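Local coordinates for protein methylocystis parvus OBBP MbnE (PDB 5ICQ) that probably binds the copper-chelating peptide methanobactin in the periplasm, as a solute-binding protein of family 5 linked to methanobactin transport, at residues Y111-D119 / T128-H136. Sequence-based numbering, arbitrary orientation.
Sequences YPLIAQSID and TFHLDPRAH
His130 O accepts from two successive amides, Gln116 N (2.8 Å) and, weakly, Ser117 N, the mark of a classic beta bulge in the antiparallel hairpin of strands 109-120 and 126-131. Beyond the bulge the ladder is regular: His130 N bonds Ser117 O, and Asp119 and Thr128 exchange two backbone bonds. On the face of Ile118 and Phe129, Ala115 CB approaches Phe129 CD1 at 3.9 Å; Phe129 CG stands beside its backbone N (chi1 -63°), which brings CD1 there. At the other end, Asp132 N donates to Ile114 O at 2.7 Å, almost straight (171° at the hydrogen). The Gln116 side chain crosses that of Asp132 at about a right angle, amide and carboxylate planes 80° apart. A water bridges Asp132 OD2 to Leu113 O. Arg134 grips the carboxylate side-on, its NH2 in a salt bridge to Asp132 OD2 (2.7 Å) and its NE bonded to Asp132 OD1 in the guanidinium plane. Were this aspartate an alanine, the guanidinium would probably be left without its acidic mate and the water without one of its two acceptors. Arg134 N also donates to Asp132 OD1 (2.9 Å), closing an Asx turn within the type I turn Asp132-Ala135; it meets OD1 on the anti side, whereas NE takes the syn lone pair.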
loop_
_atom_site.group_PDB
_atom_site.type_symbol
_atom_site.label_atom_id
_atom_site.label_comp_id
_atom_site.label_asym_id
_atom_site.label_seq_id
_atom_site.Cartn_x
_atom_site.Cartn_y
_atom_site.Cartn_z
ATOM N N TYR A 111 18.882 2.805 -4.418
ATOM C CA TYR A 111 20.295 2.533 -4.626
ATOM C C TYR A 111 20.545 2.217 -6.095
ATOM O O TYR A 111 19.598 1.963 -6.842
ATOM C CB TYR A 111 20.750 1.378 -3.722
ATOM C CG TYR A 111 20.735 1.800 -2.261
ATOM C CD1 TYR A 111 21.776 2.558 -1.727
ATOM C CD2 TYR A 111 19.664 1.466 -1.425
ATOM C CE1 TYR A 111 21.760 2.967 -0.383
ATOM C CE2 TYR A 111 19.641 1.858 -0.079
ATOM C CZ TYR A 111 20.692 2.621 0.427
ATOM O OH TYR A 111 20.680 3.040 1.759
ATOM N N PRO A 112 21.799 2.304 -6.559
ATOM C CA PRO A 112 22.049 2.218 -8.009
ATOM C C PRO A 112 21.558 0.916 -8.631
ATOM O O PRO A 112 21.662 -0.171 -8.049
ATOM C CB PRO A 112 23.574 2.345 -8.121
ATOM C CG PRO A 112 23.955 3.214 -6.904
ATOM C CD PRO A 112 23.004 2.725 -5.818
ATOM N N LEU A 113 21.022 1.047 -9.844
ATOM C CA LEU A 113 20.690 -0.094 -10.686
ATOM C C LEU A 113 21.138 0.272 -12.100
ATOM O O LEU A 113 22.344 0.367 -12.349
ATOM C CB LEU A 113 19.196 -0.439 -10.602
ATOM C CG LEU A 113 18.768 -1.793 -11.215
ATOM C CD1 LEU A 113 19.746 -2.941 -10.860
ATOM C CD2 LEU A 113 17.345 -2.164 -10.807
ATOM N N ILE A 114 20.203 0.526 -13.020
ATOM C CA ILE A 114 20.614 0.953 -14.359
ATOM C C ILE A 114 21.389 2.269 -14.289
ATOM O O ILE A 114 22.364 2.473 -15.025
ATOM C CB ILE A 114 19.395 1.051 -15.294
ATOM C CG1 ILE A 114 18.888 -0.346 -15.645
ATOM C CG2 ILE A 114 19.754 1.811 -16.581
ATOM C CD1 ILE A 114 17.522 -0.351 -16.328
ATOM N N ALA A 115 20.989 3.176 -13.397
ATOM C CA ALA A 115 21.805 4.353 -13.111
ATOM C C ALA A 115 22.852 3.988 -12.066
ATOM O O ALA A 115 22.504 3.550 -10.962
ATOM C CB ALA A 115 20.947 5.517 -12.611
ATOM N N GLN A 116 24.132 4.180 -12.401
ATOM C CA GLN A 116 25.184 3.873 -11.440
ATOM C C GLN A 116 25.382 4.982 -10.414
ATOM O O GLN A 116 25.929 4.716 -9.340
ATOM C CB GLN A 116 26.507 3.567 -12.158
ATOM C CG GLN A 116 27.245 4.753 -12.717
ATOM C CD GLN A 116 28.580 4.347 -13.339
ATOM O OE1 GLN A 116 28.752 3.204 -13.773
ATOM N NE2 GLN A 116 29.530 5.274 -13.370
ATOM N N SER A 117 24.930 6.204 -10.695
ATOM C CA SER A 117 25.007 7.285 -9.717
ATOM C C SER A 117 24.039 8.379 -10.135
ATOM O O SER A 117 23.480 8.352 -11.237
ATOM C CB SER A 117 26.438 7.833 -9.584
ATOM O OG SER A 117 26.814 8.566 -10.740
ATOM N N ILE A 118 23.847 9.349 -9.229
ATOM C CA ILE A 118 22.921 10.446 -9.460
ATOM C C ILE A 118 23.578 11.761 -9.065
ATOM O O ILE A 118 24.472 11.819 -8.214
ATOM C CB ILE A 118 21.583 10.269 -8.705
ATOM C CG1 ILE A 118 21.811 10.200 -7.195
ATOM C CG2 ILE A 118 20.843 9.023 -9.184
ATOM C CD1 ILE A 118 20.549 10.435 -6.405
ATOM N N ASP A 119 23.147 12.826 -9.740
ATOM C CA ASP A 119 23.503 14.198 -9.394
ATOM C C ASP A 119 22.220 14.910 -9.009
ATOM O O ASP A 119 21.334 15.082 -9.848
ATOM C CB ASP A 119 24.166 14.937 -10.556
ATOM C CG ASP A 119 25.578 14.478 -10.811
ATOM O OD1 ASP A 119 26.082 14.733 -11.924
ATOM O OD2 ASP A 119 26.181 13.864 -9.904
ATOM N N THR A 128 20.153 14.500 -12.385
ATOM C CA THR A 128 20.756 13.832 -13.532
ATOM C C THR A 128 21.140 12.414 -13.139
ATOM O O THR A 128 21.769 12.198 -12.097
ATOM C CB THR A 128 21.990 14.583 -14.046
ATOM O OG1 THR A 128 21.597 15.879 -14.517
ATOM C CG2 THR A 128 22.645 13.813 -15.196
ATOM N N PHE A 129 20.762 11.455 -13.974
ATOM C CA PHE A 129 21.125 10.058 -13.781
ATOM C C PHE A 129 22.299 9.722 -14.687
ATOM O O PHE A 129 22.252 9.994 -15.891
ATOM C CB PHE A 129 19.943 9.145 -14.090
ATOM C CG PHE A 129 18.779 9.348 -13.171
ATOM C CD1 PHE A 129 18.713 8.674 -11.962
ATOM C CD2 PHE A 129 17.751 10.210 -13.513
ATOM C CE1 PHE A 129 17.627 8.855 -11.095
ATOM C CE2 PHE A 129 16.664 10.399 -12.658
ATOM C CZ PHE A 129 16.603 9.722 -11.446
ATOM N N HIS A 130 23.348 9.144 -14.107
ATOM C CA HIS A 130 24.482 8.623 -14.866
ATOM C C HIS A 130 24.262 7.131 -15.078
ATOM O O HIS A 130 24.301 6.354 -14.120
ATOM C CB HIS A 130 25.796 8.862 -14.127
ATOM C CG HIS A 130 26.227 10.290 -14.086
ATOM N ND1 HIS A 130 25.540 11.256 -13.381
ATOM C CD2 HIS A 130 27.291 10.914 -14.644
ATOM C CE1 HIS A 130 26.157 12.416 -13.517
ATOM N NE2 HIS A 130 27.225 12.236 -14.273
ATOM N N LEU A 131 24.056 6.725 -16.333
ATOM C CA LEU A 131 23.722 5.339 -16.629
ATOM C C LEU A 131 24.951 4.442 -16.581
ATOM O O LEU A 131 26.048 4.842 -16.979
ATOM C CB LEU A 131 23.065 5.232 -18.007
ATOM C CG LEU A 131 21.893 6.183 -18.249
ATOM C CD1 LEU A 131 21.302 5.959 -19.634
ATOM C CD2 LEU A 131 20.849 5.988 -17.176
ATOM N N ASP A 132 24.753 3.213 -16.115
ATOM C CA ASP A 132 25.840 2.233 -16.044
ATOM C C ASP A 132 26.143 1.722 -17.448
ATOM O O ASP A 132 25.256 1.137 -18.085
ATOM C CB ASP A 132 25.449 1.067 -15.137
ATOM C CG ASP A 132 26.641 0.199 -14.736
ATOM O OD1 ASP A 132 27.528 -0.044 -15.582
ATOM O OD2 ASP A 132 26.690 -0.224 -13.561
ATOM N N PRO A 133 27.368 1.896 -17.960
ATOM C CA PRO A 133 27.670 1.424 -19.321
ATOM C C PRO A 133 27.616 -0.090 -19.468
ATOM O O PRO A 133 27.605 -0.584 -20.607
ATOM C CB PRO A 133 29.087 1.969 -19.574
ATOM C CG PRO A 133 29.681 2.119 -18.212
ATOM C CD PRO A 133 28.541 2.502 -17.299
ATOM N N ARG A 134 27.568 -0.839 -18.365
ATOM C CA ARG A 134 27.395 -2.286 -18.437
ATOM C C ARG A 134 25.961 -2.699 -18.760
ATOM O O ARG A 134 25.734 -3.850 -19.147
ATOM C CB ARG A 134 27.805 -2.932 -17.108
ATOM C CG ARG A 134 29.241 -2.688 -16.674
ATOM C CD ARG A 134 29.462 -3.157 -15.222
ATOM N NE ARG A 134 28.999 -2.167 -14.242
ATOM C CZ ARG A 134 29.130 -2.288 -12.923
ATOM N NH1 ARG A 134 29.722 -3.357 -12.399
ATOM N NH2 ARG A 134 28.681 -1.330 -12.122
ATOM N N ALA A 135 24.989 -1.806 -18.603
ATOM C CA ALA A 135 23.587 -2.209 -18.663
ATOM C C ALA A 135 23.159 -2.537 -20.090
ATOM O O ALA A 135 23.454 -1.787 -21.025
ATOM C CB ALA A 135 22.696 -1.095 -18.104
ATOM N N HIS A 136 22.434 -3.647 -20.252
ATOM C CA HIS A 136 21.887 -3.998 -21.560
ATOM C C HIS A 136 20.585 -4.762 -21.398
ATOM O O HIS A 136 20.335 -5.385 -20.363
ATOM C CB HIS A 136 22.876 -4.817 -22.413
ATOM C CG HIS A 136 23.361 -6.082 -21.777
ATOM N ND1 HIS A 136 22.600 -7.232 -21.713
ATOM C CD2 HIS A 136 24.561 -6.397 -21.230
ATOM C CE1 HIS A 136 23.299 -8.189 -21.127
ATOM N NE2 HIS A 136 24.492 -7.707 -20.822
HETATM O O HOH W 1 24.910 0.432 -11.451
#